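Local atomic coordinates of transcriptional activator, putative (Pyrococcus furiosus, PDB entry 1RTW), a protein that is of undetermined function, named as a putative transcriptional activator, and belongs to the all-helical TENA/THI-4/PQQC family. Residues A124-E129 / K166-I171. Sequence-based numbering, arbitrary orientation.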
loop_
_atom_site.group_PDB
_atom_site.type_symbol
_atom_site.label_atom_id
_atom_site.label_comp_id
_atom_site.label_asym_id
_atom_site.label_seq_id
_atom_site.Cartn_x
_atom_site.Cartn_y
_atom_site.Cartn_z
ATOM N N ALA B 124 -0.743 -16.539 -5.504
ATOM C CA ALA B 124 0.611 -16.698 -4.960
ATOM C C ALA B 124 0.563 -17.461 -3.632
ATOM O O ALA B 124 1.430 -18.299 -3.355
ATOM C CB ALA B 124 1.280 -15.343 -4.761
ATOM N N LEU B 125 -0.466 -17.180 -2.829
ATOM C CA LEU B 125 -0.634 -17.843 -1.549
ATOM C C LEU B 125 -0.800 -19.346 -1.767
ATOM O O LEU B 125 -0.077 -20.144 -1.179
ATOM C CB LEU B 125 -1.846 -17.288 -0.800
ATOM C CG LEU B 125 -2.178 -18.029 0.506
ATOM C CD1 LEU B 125 -1.061 -17.815 1.519
ATOM C CD2 LEU B 125 -3.475 -17.524 1.055
ATOM N N TYR B 126 -1.736 -19.714 -2.639
ATOM C CA TYR B 126 -1.999 -21.117 -2.951
ATOM C C TYR B 126 -0.728 -21.837 -3.350
ATOM O O TYR B 126 -0.395 -22.880 -2.793
ATOM C CB TYR B 126 -3.015 -21.245 -4.099
ATOM C CG TYR B 126 -3.254 -22.679 -4.530
ATOM C CD1 TYR B 126 -3.650 -23.644 -3.607
ATOM C CD2 TYR B 126 -3.051 -23.076 -5.851
ATOM C CE1 TYR B 126 -3.837 -24.963 -3.981
ATOM C CE2 TYR B 126 -3.240 -24.401 -6.244
ATOM C CZ TYR B 126 -3.630 -25.341 -5.299
ATOM O OH TYR B 126 -3.808 -26.661 -5.656
ATOM N N CYS B 127 -0.041 -21.277 -4.337
ATOM C CA CYS B 127 1.198 -21.841 -4.844
ATOM C C CYS B 127 2.213 -22.133 -3.735
ATOM O O CYS B 127 2.704 -23.248 -3.619
ATOM C CB CYS B 127 1.789 -20.892 -5.888
ATOM S SG CYS B 127 3.271 -21.488 -6.703
ATOM N N GLU B 128 2.506 -21.131 -2.914
ATOM C CA GLU B 128 3.448 -21.268 -1.800
ATOM C C GLU B 128 3.068 -22.359 -0.787
ATOM O O GLU B 128 3.931 -23.073 -0.275
ATOM C CB GLU B 128 3.564 -19.922 -1.070
ATOM C CG GLU B 128 3.873 -20.029 0.440
ATOM C CD GLU B 128 3.155 -18.981 1.283
ATOM O OE1 GLU B 128 2.292 -18.251 0.766
ATOM O OE2 GLU B 128 3.452 -18.866 2.479
ATOM N N GLU B 129 1.787 -22.428 -0.438
ATOM C CA GLU B 129 1.335 -23.422 0.535
ATOM C C GLU B 129 1.267 -24.807 -0.075
ATOM O O GLU B 129 1.707 -25.775 0.529
ATOM C CB GLU B 129 -0.028 -23.033 1.132
ATOM C CG GLU B 129 -0.096 -21.620 1.728
ATOM C CD GLU B 129 0.839 -21.411 2.916
ATOM O OE1 GLU B 129 1.978 -21.880 2.856
ATOM O OE2 GLU B 129 0.461 -20.747 3.901
ATOM N N LYS B 166 -6.346 -27.310 1.034
ATOM C CA LYS B 166 -7.587 -27.622 0.333
ATOM C C LYS B 166 -8.562 -26.450 0.441
ATOM O O LYS B 166 -9.278 -26.132 -0.516
ATOM C CB LYS B 166 -8.221 -28.887 0.920
ATOM C CG LYS B 166 -9.435 -29.402 0.153
ATOM C CD LYS B 166 -9.067 -29.917 -1.238
ATOM C CE LYS B 166 -8.172 -31.152 -1.168
ATOM N NZ LYS B 166 -8.818 -32.279 -0.434
ATOM N N ARG B 167 -8.553 -25.796 1.599
ATOM C CA ARG B 167 -9.421 -24.657 1.860
ATOM C C ARG B 167 -9.036 -23.470 0.973
ATOM O O ARG B 167 -9.914 -22.766 0.468
ATOM C CB ARG B 167 -9.366 -24.276 3.340
ATOM C CG ARG B 167 -10.464 -23.329 3.781
ATOM C CD ARG B 167 -10.371 -23.008 5.274
ATOM N NE ARG B 167 -11.425 -22.076 5.692
ATOM C CZ ARG B 167 -11.439 -21.401 6.843
ATOM N NH1 ARG B 167 -10.450 -21.541 7.721
ATOM N NH2 ARG B 167 -12.445 -20.577 7.116
ATOM N N ILE B 168 -7.732 -23.270 0.762
ATOM C CA ILE B 168 -7.243 -22.180 -0.086
ATOM C C ILE B 168 -7.624 -22.477 -1.537
ATOM O O ILE B 168 -8.068 -21.592 -2.278
ATOM C CB ILE B 168 -5.694 -22.020 0.020
ATOM C CG1 ILE B 168 -5.309 -21.474 1.400
ATOM C CG2 ILE B 168 -5.179 -21.069 -1.042
ATOM C CD1 ILE B 168 -3.840 -21.600 1.710
ATOM N N GLU B 169 -7.451 -23.739 -1.913
ATOM C CA GLU B 169 -7.754 -24.224 -3.249
ATOM C C GLU B 169 -9.211 -23.951 -3.622
ATOM O O GLU B 169 -9.495 -23.389 -4.683
ATOM C CB GLU B 169 -7.466 -25.727 -3.316
ATOM C CG GLU B 169 -7.604 -26.347 -4.688
ATOM C CD GLU B 169 -7.302 -27.839 -4.694
ATOM O OE1 GLU B 169 -6.284 -28.262 -4.092
ATOM O OE2 GLU B 169 -8.083 -28.591 -5.316
ATOM N N LYS B 170 -10.119 -24.322 -2.724
ATOM C CA LYS B 170 -11.549 -24.139 -2.935
ATOM C C LYS B 170 -11.904 -22.662 -3.103
ATOM O O LYS B 170 -12.729 -22.313 -3.955
ATOM C CB LYS B 170 -12.334 -24.760 -1.777
ATOM C CG LYS B 170 -13.826 -24.869 -2.016
ATOM C CD LYS B 170 -14.503 -25.592 -0.864
ATOM C CE LYS B 170 -16.017 -25.668 -1.053
ATOM N NZ LYS B 170 -16.650 -24.319 -1.086
ATOM N N ILE B 171 -11.270 -21.801 -2.304
ATOM C CA ILE B 171 -11.498 -20.359 -2.384
ATOM C C ILE B 171 -10.964 -19.801 -3.701
ATOM O O ILE B 171 -11.648 -19.021 -4.369
ATOM C CB ILE B 171 -10.843 -19.621 -1.195
ATOM C CG1 ILE B 171 -11.562 -19.994 0.091
ATOM C CG2 ILE B 171 -10.919 -18.119 -1.391
ATOM C CD1 ILE B 171 -10.863 -19.512 1.335
#
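Two helices of the all-helical TENA/THI-4/PQQC fold, 118-142 and 159-176, pack here in nearly antiparallel fashion; the axes of 124-129 and 166-171 approach to 9.7 Å, with a signed crossing angle of -151°. I168 is the central apolar residue of the contact. It points at the facing helix and splits its two branches over L125, Y126 and E129, one turn of that helix. The CG2 methyl, anti to the backbone N, comes down beside the root of Y126, 3.7 Å from its CB. CG1, anti to the carbonyl carbon, carries CD1 the other way, to a point 3.7 Å from CG of E129 and 4.1 Å from CG of L125; both of these chains cross the isoleucine at about a right angle. A beta-branched residue suits the place because its two arms reach separate neighbours from a single backbone position.

With CG anti to the backbone N (chi1 176°), the Y126 ring lies side by side with E169, whose extended chain points the same way; CE1 of Y126 is 3.8 Å from CB of E169. CB and CG of E169 pack against the CE1 side of the ring, while the polar ends finish together, OH of Y126 standing 3.3 Å from OE1 of E169, with ring and carboxylate planes 71° apart. Tyrosine thus combines apolar packing with a polar tip.

CG of E129, anti to the carbonyl carbon, lies with CB against I168, and the bend at chi2 turns the carboxylate off: OE2 is hydrogen-bonded to Y164, also on helix 159-176, and OE1 lies near a bound phosphate ion. Around this packing, helix 66-89 brings F68 against I168 and I76 against E129, helix 33-60 supplies F53 and M54 to the apolar L125, and helix 181-201 backs C127.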